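Local coordinates for mannosylglycerate hydrolase MGH1-like glycoside hydrolase domain-containing protein (Thermus thermophilus HB8, PDB 4WVA) that hydrolyses mannosylglycerate, a solute made under osmotic stress, to mannose and glycerate, and can also split glucosylglycerate, at residues A[27-35]-A[68-76]; A[157-166]-A[204-214]. All blocks are in the same frame, centred on the assembly; numbering follows the deposited sequence.

In the fold
Both contacts are largely buried and lie in the same (alpha/alpha)6-barrel domain, with centres about 15 Å apart. They share no helix or strand. Contact 1 pairs two short strands, so backbone bonds hold it and aromatic rings pack along it. Contact 2 sets a loop against helix 201-216; one histidine-to-carbonyl bond and a cluster of rings join them. Both border the probable substrate pocket, where a Tris molecule is bound. Contact 1 carries Trp32 to Asp35, which probably bind substrate, and contact 2 carries Asp165, the probable proton donor. The two meet where Trp34 CZ2 packs 3.5 Å from Gly163 O. Contact 1 closes before contact 2 opens along the chain.

Contact 1 (A[27-35]-A[68-76]); sequences LYPYQWLWD and MLPHIVFHE
Tyr30 and Phe74 form a T-shaped (edge-to-face) pair. The edge of the Phe74 ring points at the face of Tyr30, with the planes at 88° and the centroids 4.8 Å apart. Phe74 CD1 lies over the centre of the tyrosine ring, and Pro29 CG covers the opposite face toward the rim. Tyr30 CG stands beside its own backbone N (chi1 -59°), which turns one face of the ring to the Phe74 edge and its own edge to His75 O. With an alanine at Tyr30 the ring is gone, and the Phe74 edge is likely to lose the face it rests on, opening a gap between Phe74 and Pro29. Ile72 and Trp32 run side by side in the same direction. Ile72 CG1 lies over one face of the indole, 3.7 Å from the centroid of the Trp32 five-membered ring. Further out, Ile72 CD1 comes within 3.3 Å of Trp32 CZ2. Tyr28 CD1 covers the other indole face, so the ring is held between the two. Leu33 turns toward Leu69, and Leu33 CG meets Leu69 CD2 at 3.7 Å.

The strands are antiparallel. Gln31 and Val73 make a hydrogen-bonded pair: Gln31 N reaches Val73 O at 3.3 Å, and Val73 N reaches Gln31 O at 2.9 Å. Trp32 and Ile72 make the non-hydrogen-bonded pair next to it. Leu33 N then bonds His71 O at 2.9 Å, just where helix 33-43 begins. Trp32 is its N-cap residue. Tyr28 and Trp32 to Asp35 probably bind the substrate.

Strand 72-74 is the middle of a three-stranded sheet, with 31-32 on one side and 97-98 on the other. His71 ND1 bonds Ser99 OG, just past strand 97-98. Gln31 and His75 face helix 48-62, while Leu69 packs on Phe138 of helix 121-146.

Contact 2 (A[157-166]-A[204-214]); sequences VHPWESGMDN and YDRYLSLLYLF
The loop 157-166 lies along one side of helix 201-216, closest at His158 and Leu210, whose CA atoms are 6.9 Å apart. His158 CG lies opposite its backbone N (chi1 -161°), which carries NE2 out to the helix. His158 NE2 donates to Tyr207 O at 2.8 Å with an N-H...O angle of 158°. The bond lies in the carbonyl plane, on a lone pair. Tyr207 O also accepts from Leu211 N, so the histidine adds a second bond to a helix carbonyl. On its other nitrogen, His158 ND1 accepts from Trp160 N at 3.1 Å. These two bonds fix the rotation of the imidazole. Leu210 CD1 covers one face of it.

Tyr207 rises from the helix between Pro159 and Trp160. Pro159 CG meets Tyr207 CE1 at 3.6 Å. The indole leans obliquely on the phenol ring, and Tyr207 CB sits over the six-membered ring of Trp160, 4.0 Å from its centroid. His158, Trp160 and Tyr207 thus form an aromatic cluster. At the far end, Val157 CG2 packs against Phe214 CZ at 3.6 Å.

One water joins the loop to the helix near the pocket. It accepts from Trp160 NE1 at 2.9 Å, donates to Asp165 OD2, and bonds Tyr204 OH. Asp165 is probably the proton donor; its OD2 also bonds Tyr349 OH, and Tyr204 OH bonds Arg198, so the water sits among groups that probably belong to the substrate site.

The loop follows helix 121-146, whose Arg146 forms a salt bridge with Glu161. Ile224 of helix 221-227 touches both Val157 and Phe214, and Leu174 of helix 171-175 packs on Pro159.

Contact 1 (A[27-35]-A[68-76])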
loop_
_atom_site.group_PDB
_atom_site.type_symbol
_atom_site.label_atom_id
_atom_site.label_comp_id
_atom_site.label_asym_id
_atom_site.label_seq_id
_atom_site.Cartn_x
_atom_site.Cartn_y
_atom_site.Cartn_z
ATOM N N LEU A 27 -31.595 29.720 -3.869
ATOM C CA LEU A 27 -31.485 28.390 -4.480
ATOM C C LEU A 27 -31.279 27.274 -3.447
ATOM O O LEU A 27 -31.902 26.190 -3.520
ATOM C CB LEU A 27 -30.319 28.406 -5.498
ATOM C CG LEU A 27 -29.939 27.088 -6.184
ATOM C CD1 LEU A 27 -31.095 26.458 -6.957
ATOM C CD2 LEU A 27 -28.759 27.304 -7.126
ATOM N N TYR A 28 -30.389 27.540 -2.496
ATOM C CA TYR A 28 -30.027 26.582 -1.469
ATOM C C TYR A 28 -30.090 27.233 -0.092
ATOM O O TYR A 28 -29.066 27.511 0.530
ATOM C CB TYR A 28 -28.615 26.073 -1.739
ATOM C CG TYR A 28 -28.392 25.374 -3.056
ATOM C CD1 TYR A 28 -29.141 24.268 -3.432
ATOM C CD2 TYR A 28 -27.379 25.797 -3.914
ATOM C CE1 TYR A 28 -28.908 23.609 -4.619
ATOM C CE2 TYR A 28 -27.136 25.149 -5.103
ATOM C CZ TYR A 28 -27.917 24.070 -5.473
ATOM O OH TYR A 28 -27.638 23.391 -6.627
ATOM N N PRO A 29 -31.313 27.466 0.415
ATOM C CA PRO A 29 -31.520 28.353 1.570
ATOM C C PRO A 29 -31.447 27.640 2.926
ATOM O O PRO A 29 -32.167 27.983 3.881
ATOM C CB PRO A 29 -32.920 28.910 1.282
ATOM C CG PRO A 29 -33.620 27.732 0.689
ATOM C CD PRO A 29 -32.591 27.047 -0.189
ATOM N N TYR A 30 -30.553 26.651 3.032
ATOM C CA TYR A 30 -30.431 25.840 4.221
ATOM C C TYR A 30 -28.958 25.486 4.352
ATOM O O TYR A 30 -28.112 26.028 3.603
ATOM C CB TYR A 30 -31.259 24.539 4.119
ATOM C CG TYR A 30 -32.741 24.717 3.892
ATOM C CD1 TYR A 30 -33.542 25.246 4.898
ATOM C CD2 TYR A 30 -33.345 24.323 2.699
ATOM C CE1 TYR A 30 -34.909 25.397 4.712
ATOM C CE2 TYR A 30 -34.721 24.476 2.512
ATOM C CZ TYR A 30 -35.481 25.022 3.532
ATOM O OH TYR A 30 -36.862 25.184 3.385
ATOM N N GLN A 31 -28.636 24.625 5.308
ATOM C CA GLN A 31 -27.264 24.118 5.463
ATOM C C GLN A 31 -27.083 22.751 4.791
ATOM O O GLN A 31 -27.825 21.809 5.071
ATOM C CB GLN A 31 -26.881 24.027 6.938
ATOM C CG GLN A 31 -25.475 23.482 7.188
ATOM C CD GLN A 31 -24.934 23.664 8.596
ATOM O OE1 GLN A 31 -23.712 23.847 8.790
ATOM N NE2 GLN A 31 -25.796 23.567 9.589
ATOM N N TRP A 32 -26.077 22.658 3.920
ATOM C CA TRP A 32 -25.730 21.397 3.254
ATOM C C TRP A 32 -24.422 20.832 3.834
ATOM O O TRP A 32 -23.532 21.578 4.215
ATOM C CB TRP A 32 -25.535 21.629 1.753
ATOM C CG TRP A 32 -26.716 21.313 0.900
ATOM C CD1 TRP A 32 -26.880 20.202 0.133
ATOM C CD2 TRP A 32 -27.898 22.100 0.707
ATOM N NE1 TRP A 32 -28.058 20.249 -0.541
ATOM C CE2 TRP A 32 -28.712 21.402 -0.209
ATOM C CE3 TRP A 32 -28.351 23.317 1.220
ATOM C CZ2 TRP A 32 -29.950 21.871 -0.611
ATOM C CZ3 TRP A 32 -29.591 23.791 0.801
ATOM C CH2 TRP A 32 -30.370 23.070 -0.088
ATOM N N LEU A 33 -24.334 19.510 3.886
ATOM C CA LEU A 33 -23.239 18.789 4.532
ATOM C C LEU A 33 -21.894 19.028 3.850
ATOM O O LEU A 33 -20.985 19.610 4.477
ATOM C CB LEU A 33 -23.574 17.295 4.571
ATOM C CG LEU A 33 -22.734 16.342 5.426
ATOM C CD1 LEU A 33 -23.426 14.979 5.435
ATOM C CD2 LEU A 33 -21.289 16.228 4.951
ATOM N N TRP A 34 -21.694 18.567 2.616
ATOM C CA TRP A 34 -20.327 18.724 2.077
ATOM C C TRP A 34 -20.018 20.187 1.760
ATOM O O TRP A 34 -18.880 20.604 1.928
ATOM C CB TRP A 34 -19.904 17.726 0.962
ATOM C CG TRP A 34 -20.423 17.916 -0.434
ATOM C CD1 TRP A 34 -21.604 18.504 -0.847
ATOM C CD2 TRP A 34 -19.789 17.419 -1.629
ATOM N NE1 TRP A 34 -21.712 18.408 -2.214
ATOM C CE2 TRP A 34 -20.605 17.757 -2.709
ATOM C CE3 TRP A 34 -18.590 16.713 -1.873
ATOM C CZ2 TRP A 34 -20.266 17.429 -4.024
ATOM C CZ3 TRP A 34 -18.256 16.390 -3.178
ATOM C CH2 TRP A 34 -19.090 16.742 -4.232
ATOM N N ASP A 35 -21.041 20.991 1.456
ATOM C CA ASP A 35 -20.813 22.412 1.248
ATOM C C ASP A 35 -20.222 23.037 2.495
ATOM O O ASP A 35 -19.259 23.794 2.408
ATOM C CB ASP A 35 -22.103 23.158 0.882
ATOM C CG ASP A 35 -22.711 22.692 -0.414
ATOM O OD1 ASP A 35 -23.107 21.497 -0.502
ATOM O OD2 ASP A 35 -22.831 23.521 -1.340
ATOM N N MET A 68 -26.218 9.271 12.048
ATOM C CA MET A 68 -26.334 9.707 10.669
ATOM C C MET A 68 -26.234 11.224 10.574
ATOM O O MET A 68 -26.903 11.938 11.319
ATOM C CB MET A 68 -27.653 9.276 10.046
ATOM C CG MET A 68 -27.641 9.517 8.552
ATOM S SD MET A 68 -29.234 9.336 7.761
ATOM C CE MET A 68 -29.935 10.894 8.311
ATOM N N LEU A 69 -25.394 11.706 9.660
ATOM C CA LEU A 69 -25.336 13.130 9.347
ATOM C C LEU A 69 -26.063 13.337 8.025
ATOM O O LEU A 69 -25.670 12.778 7.008
ATOM C CB LEU A 69 -23.887 13.598 9.264
ATOM C CG LEU A 69 -23.684 15.115 9.293
ATOM C CD1 LEU A 69 -24.075 15.709 10.626
ATOM C CD2 LEU A 69 -22.230 15.426 8.999
ATOM N N PRO A 70 -27.144 14.122 8.023
ATOM C CA PRO A 70 -27.979 14.277 6.835
ATOM C C PRO A 70 -27.402 15.305 5.876
ATOM O O PRO A 70 -26.646 16.167 6.320
ATOM C CB PRO A 70 -29.285 14.807 7.415
ATOM C CG PRO A 70 -28.845 15.616 8.566
ATOM C CD PRO A 70 -27.625 14.947 9.136
ATOM N N HIS A 71 -27.761 15.247 4.600
ATOM C CA HIS A 71 -27.180 16.192 3.634
ATOM C C HIS A 71 -27.757 17.598 3.744
ATOM O O HIS A 71 -27.079 18.547 3.397
ATOM C CB HIS A 71 -27.211 15.661 2.207
ATOM C CG HIS A 71 -28.459 15.945 1.440
ATOM N ND1 HIS A 71 -29.718 15.571 1.866
ATOM C CD2 HIS A 71 -28.620 16.468 0.203
ATOM C CE1 HIS A 71 -30.602 15.884 0.934
ATOM N NE2 HIS A 71 -29.958 16.432 -0.085
ATOM N N ILE A 72 -28.961 17.739 4.306
ATOM C CA ILE A 72 -29.533 19.067 4.540
ATOM C C ILE A 72 -30.072 19.180 5.959
ATOM O O ILE A 72 -30.752 18.267 6.430
ATOM C CB ILE A 72 -30.675 19.429 3.545
ATOM C CG1 ILE A 72 -30.242 19.275 2.087
ATOM C CG2 ILE A 72 -31.116 20.881 3.763
ATOM C CD1 ILE A 72 -31.389 19.384 1.090
ATOM N N VAL A 73 -29.741 20.292 6.622
ATOM C CA VAL A 73 -30.371 20.718 7.857
ATOM C C VAL A 73 -31.289 21.891 7.500
ATOM O O VAL A 73 -30.822 22.957 7.053
ATOM C CB VAL A 73 -29.360 21.163 8.930
ATOM C CG1 VAL A 73 -30.064 21.478 10.234
ATOM C CG2 VAL A 73 -28.318 20.083 9.167
ATOM N N PHE A 74 -32.588 21.686 7.695
ATOM C CA PHE A 74 -33.602 22.668 7.269
ATOM C C PHE A 74 -33.820 23.766 8.330
ATOM O O PHE A 74 -34.939 23.952 8.862
ATOM C CB PHE A 74 -34.927 21.966 6.923
ATOM C CG PHE A 74 -34.852 21.046 5.725
ATOM C CD1 PHE A 74 -34.589 21.553 4.464
ATOM C CD2 PHE A 74 -35.067 19.668 5.843
ATOM C CE1 PHE A 74 -34.545 20.726 3.349
ATOM C CE2 PHE A 74 -35.017 18.840 4.731
ATOM C CZ PHE A 74 -34.757 19.367 3.480
ATOM N N HIS A 75 -32.762 24.509 8.631
ATOM C CA HIS A 75 -32.872 25.651 9.531
ATOM C C HIS A 75 -33.980 26.609 9.086
ATOM O O HIS A 75 -34.098 26.915 7.904
ATOM C CB HIS A 75 -31.578 26.457 9.584
ATOM C CG HIS A 75 -30.375 25.673 10.004
ATOM N ND1 HIS A 75 -30.140 25.293 11.308
ATOM C CD2 HIS A 75 -29.333 25.196 9.276
ATOM C CE1 HIS A 75 -28.992 24.639 11.370
ATOM N NE2 HIS A 75 -28.482 24.575 10.153
ATOM N N GLU A 76 -34.766 27.072 10.058
ATOM C CA GLU A 76 -35.775 28.113 9.825
ATOM C C GLU A 76 -35.076 29.455 9.604
ATOM O O GLU A 76 -34.032 29.721 10.210
ATOM C CB GLU A 76 -36.739 28.221 11.017
ATOM C CG GLU A 76 -37.469 26.919 11.348
ATOM C CD GLU A 76 -38.810 27.112 12.061
ATOM O OE1 GLU A 76 -39.306 28.262 12.145
ATOM O OE2 GLU A 76 -39.387 26.097 12.524
#

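Contact 2 (A[157-166]-A[204-214])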
loop_
_atom_site.group_PDB
_atom_site.type_symbol
_atom_site.label_atom_id
_atom_site.label_comp_id
_atom_site.label_asym_id
_atom_site.label_seq_id
_atom_site.Cartn_x
_atom_site.Cartn_y
_atom_site.Cartn_z
ATOM N N VAL A 157 -27.799 5.183 -1.750
ATOM C CA VAL A 157 -29.125 4.776 -2.195
ATOM C C VAL A 157 -29.868 5.887 -2.934
ATOM O O VAL A 157 -30.984 5.669 -3.417
ATOM C CB VAL A 157 -29.950 4.236 -1.007
ATOM C CG1 VAL A 157 -29.260 2.992 -0.430
ATOM C CG2 VAL A 157 -30.140 5.296 0.071
ATOM N N HIS A 158 -29.238 7.056 -3.069
ATOM C CA HIS A 158 -29.838 8.152 -3.788
ATOM C C HIS A 158 -28.722 8.909 -4.497
ATOM O O HIS A 158 -27.710 9.171 -3.855
ATOM C CB HIS A 158 -30.567 9.076 -2.804
ATOM C CG HIS A 158 -31.578 9.955 -3.464
ATOM N ND1 HIS A 158 -31.228 10.914 -4.384
ATOM C CD2 HIS A 158 -32.929 9.988 -3.380
ATOM C CE1 HIS A 158 -32.320 11.500 -4.852
ATOM N NE2 HIS A 158 -33.366 10.965 -4.241
ATOM N N PRO A 159 -28.908 9.282 -5.771
ATOM C CA PRO A 159 -27.870 10.060 -6.472
ATOM C C PRO A 159 -27.487 11.366 -5.741
ATOM O O PRO A 159 -26.343 11.830 -5.851
ATOM C CB PRO A 159 -28.494 10.339 -7.844
ATOM C CG PRO A 159 -29.964 10.114 -7.659
ATOM C CD PRO A 159 -30.062 9.013 -6.653
ATOM N N TRP A 160 -28.422 11.960 -5.003
ATOM C CA TRP A 160 -28.129 13.154 -4.192
ATOM C C TRP A 160 -26.979 12.920 -3.216
ATOM O O TRP A 160 -26.245 13.863 -2.894
ATOM C CB TRP A 160 -29.358 13.655 -3.408
ATOM C CG TRP A 160 -30.323 14.494 -4.231
ATOM C CD1 TRP A 160 -30.001 15.287 -5.273
ATOM C CD2 TRP A 160 -31.739 14.670 -4.018
ATOM N NE1 TRP A 160 -31.124 15.935 -5.754
ATOM C CE2 TRP A 160 -32.203 15.558 -5.006
ATOM C CE3 TRP A 160 -32.658 14.139 -3.102
ATOM C CZ2 TRP A 160 -33.548 15.938 -5.103
ATOM C CZ3 TRP A 160 -33.996 14.503 -3.214
ATOM C CH2 TRP A 160 -34.419 15.398 -4.198
ATOM N N GLU A 161 -26.821 11.680 -2.743
ATOM C CA GLU A 161 -25.792 11.387 -1.748
ATOM C C GLU A 161 -24.364 11.450 -2.294
ATOM O O GLU A 161 -23.416 11.618 -1.513
ATOM C CB GLU A 161 -26.023 10.033 -1.104
ATOM C CG GLU A 161 -27.348 9.928 -0.387
ATOM C CD GLU A 161 -27.482 8.647 0.387
ATOM O OE1 GLU A 161 -27.780 8.710 1.592
ATOM O OE2 GLU A 161 -27.254 7.578 -0.213
ATOM N N SER A 162 -24.221 11.344 -3.606
ATOM C CA SER A 162 -22.937 11.568 -4.280
ATOM C C SER A 162 -22.519 13.028 -4.277
ATOM O O SER A 162 -21.359 13.334 -4.515
ATOM C CB SER A 162 -22.988 11.081 -5.723
ATOM O OG SER A 162 -23.785 11.944 -6.537
ATOM N N GLY A 163 -23.473 13.935 -4.038
ATOM C CA GLY A 163 -23.235 15.355 -4.251
ATOM C C GLY A 163 -23.187 15.759 -5.715
ATOM O O GLY A 163 -23.089 16.953 -6.022
ATOM N N MET A 164 -23.301 14.782 -6.614
ATOM C CA MET A 164 -23.136 14.969 -8.048
ATOM C C MET A 164 -24.417 14.484 -8.723
ATOM O O MET A 164 -24.471 13.483 -9.449
ATOM C CB MET A 164 -21.900 14.234 -8.548
ATOM C CG MET A 164 -20.655 14.649 -7.802
ATOM S SD MET A 164 -19.191 13.836 -8.462
ATOM C CE MET A 164 -17.904 14.423 -7.356
ATOM N N ASP A 165 -25.465 15.256 -8.457
ATOM C CA ASP A 165 -26.844 14.772 -8.552
ATOM C C ASP A 165 -27.175 14.062 -9.858
ATOM O O ASP A 165 -27.743 12.977 -9.851
ATOM C CB ASP A 165 -27.845 15.927 -8.384
ATOM C CG ASP A 165 -27.595 16.795 -7.167
ATOM O OD1 ASP A 165 -26.667 16.546 -6.360
ATOM O OD2 ASP A 165 -28.365 17.775 -7.008
ATOM N N ASN A 166 -26.846 14.687 -10.984
ATOM C CA ASN A 166 -27.189 14.151 -12.293
ATOM C C ASN A 166 -25.982 13.656 -13.085
ATOM O O ASN A 166 -25.975 13.682 -14.318
ATOM C CB ASN A 166 -28.009 15.171 -13.105
ATOM C CG ASN A 166 -27.169 16.321 -13.617
ATOM O OD1 ASN A 166 -26.095 16.629 -13.063
ATOM N ND2 ASN A 166 -27.638 16.968 -14.685
ATOM N N TYR A 204 -35.612 14.434 -11.714
ATOM C CA TYR A 204 -36.351 14.757 -10.505
ATOM C C TYR A 204 -37.467 13.770 -10.182
ATOM O O TYR A 204 -37.694 13.469 -9.025
ATOM C CB TYR A 204 -36.902 16.183 -10.519
ATOM C CG TYR A 204 -36.010 17.165 -9.792
ATOM C CD1 TYR A 204 -36.288 17.582 -8.496
ATOM C CD2 TYR A 204 -34.903 17.689 -10.422
ATOM C CE1 TYR A 204 -35.454 18.492 -7.849
ATOM C CE2 TYR A 204 -34.065 18.584 -9.788
ATOM C CZ TYR A 204 -34.345 18.995 -8.518
ATOM O OH TYR A 204 -33.495 19.904 -7.910
ATOM N N ASP A 205 -38.156 13.259 -11.202
ATOM C CA ASP A 205 -39.200 12.265 -10.957
ATOM C C ASP A 205 -38.652 11.086 -10.157
ATOM O O ASP A 205 -39.262 10.622 -9.192
ATOM C CB ASP A 205 -39.766 11.751 -12.282
ATOM C CG ASP A 205 -40.724 12.736 -12.944
ATOM O OD1 ASP A 205 -41.117 13.743 -12.312
ATOM O OD2 ASP A 205 -41.080 12.492 -14.118
ATOM N N ARG A 206 -37.465 10.638 -10.554
ATOM C CA ARG A 206 -36.807 9.500 -9.920
ATOM C C ARG A 206 -36.159 9.877 -8.578
ATOM O O ARG A 206 -36.222 9.101 -7.638
ATOM C CB ARG A 206 -35.843 8.856 -10.923
ATOM C CG ARG A 206 -36.609 8.213 -12.081
ATOM C CD ARG A 206 -35.794 7.926 -13.317
ATOM N NE ARG A 206 -36.628 7.199 -14.274
ATOM C CZ ARG A 206 -37.538 7.767 -15.067
ATOM N NH1 ARG A 206 -37.709 9.086 -15.074
ATOM N NH2 ARG A 206 -38.286 7.003 -15.875
ATOM N N TYR A 207 -35.597 11.084 -8.456
ATOM C CA TYR A 207 -35.165 11.586 -7.152
ATOM C C TYR A 207 -36.309 11.516 -6.116
ATOM O O TYR A 207 -36.115 11.094 -4.974
ATOM C CB TYR A 207 -34.620 13.043 -7.209
ATOM C CG TYR A 207 -33.478 13.353 -8.175
ATOM C CD1 TYR A 207 -32.662 12.350 -8.716
ATOM C CD2 TYR A 207 -33.184 14.685 -8.524
ATOM C CE1 TYR A 207 -31.631 12.656 -9.597
ATOM C CE2 TYR A 207 -32.163 14.995 -9.413
ATOM C CZ TYR A 207 -31.381 13.981 -9.945
ATOM O OH TYR A 207 -30.370 14.301 -10.827
ATOM N N LEU A 208 -37.501 11.973 -6.517
ATOM C CA LEU A 208 -38.643 12.027 -5.609
ATOM C C LEU A 208 -39.227 10.647 -5.327
ATOM O O LEU A 208 -39.574 10.340 -4.189
ATOM C CB LEU A 208 -39.716 13.015 -6.116
ATOM C CG LEU A 208 -39.563 14.448 -5.589
ATOM C CD1 LEU A 208 -39.874 14.506 -4.101
ATOM C CD2 LEU A 208 -38.183 15.023 -5.850
ATOM N N SER A 209 -39.291 9.808 -6.349
ATOM C CA SER A 209 -39.715 8.407 -6.154
ATOM C C SER A 209 -38.896 7.717 -5.058
ATOM O O SER A 209 -39.435 7.045 -4.161
ATOM C CB SER A 209 -39.623 7.627 -7.458
ATOM O OG SER A 209 -39.929 6.257 -7.239
ATOM N N LEU A 210 -37.578 7.898 -5.105
ATOM C CA LEU A 210 -36.715 7.331 -4.073
ATOM C C LEU A 210 -37.004 7.906 -2.697
ATOM O O LEU A 210 -37.104 7.165 -1.715
ATOM C CB LEU A 210 -35.233 7.524 -4.438
ATOM C CG LEU A 210 -34.671 6.679 -5.598
ATOM C CD1 LEU A 210 -33.285 7.168 -6.022
ATOM C CD2 LEU A 210 -34.618 5.206 -5.243
ATOM N N LEU A 211 -37.153 9.228 -2.618
ATOM C CA LEU A 211 -37.495 9.898 -1.377
ATOM C C LEU A 211 -38.768 9.300 -0.786
ATOM O O LEU A 211 -38.811 8.972 0.402
ATOM C CB LEU A 211 -37.668 11.412 -1.603
ATOM C CG LEU A 211 -37.773 12.328 -0.364
ATOM C CD1 LEU A 211 -37.540 13.778 -0.757
ATOM C CD2 LEU A 211 -39.109 12.209 0.367
ATOM N N TYR A 212 -39.800 9.165 -1.622
ATOM C CA TYR A 212 -41.093 8.654 -1.153
ATOM C C TYR A 212 -40.970 7.222 -0.655
ATOM O O TYR A 212 -41.573 6.865 0.356
ATOM C CB TYR A 212 -42.173 8.755 -2.239
ATOM C CG TYR A 212 -42.533 10.173 -2.654
ATOM C CD1 TYR A 212 -42.612 11.198 -1.719
ATOM C CD2 TYR A 212 -42.804 10.484 -3.984
ATOM C CE1 TYR A 212 -42.939 12.488 -2.092
ATOM C CE2 TYR A 212 -43.130 11.774 -4.363
ATOM C CZ TYR A 212 -43.196 12.766 -3.407
ATOM O OH TYR A 212 -43.519 14.054 -3.763
ATOM N N LEU A 213 -40.174 6.402 -1.340
ATOM C CA LEU A 213 -39.908 5.042 -0.860
ATOM C C LEU A 213 -39.257 5.080 0.528
ATOM O O LEU A 213 -39.692 4.396 1.449
ATOM C CB LEU A 213 -39.026 4.262 -1.845
ATOM C CG LEU A 213 -38.543 2.887 -1.368
ATOM C CD1 LEU A 213 -39.757 1.974 -1.173
ATOM C CD2 LEU A 213 -37.541 2.279 -2.323
ATOM N N PHE A 214 -38.201 5.877 0.685
ATOM C CA PHE A 214 -37.509 5.934 1.971
ATOM C C PHE A 214 -38.417 6.426 3.097
ATOM O O PHE A 214 -38.358 5.913 4.218
ATOM C CB PHE A 214 -36.260 6.830 1.888
ATOM C CG PHE A 214 -35.301 6.454 0.785
ATOM C CD1 PHE A 214 -35.267 5.168 0.239
ATOM C CD2 PHE A 214 -34.374 7.384 0.336
ATOM C CE1 PHE A 214 -34.359 4.843 -0.760
ATOM C CE2 PHE A 214 -33.481 7.061 -0.666
ATOM C CZ PHE A 214 -33.478 5.805 -1.219
HETATM O O HOH W 1 -30.975 18.014 -7.829
#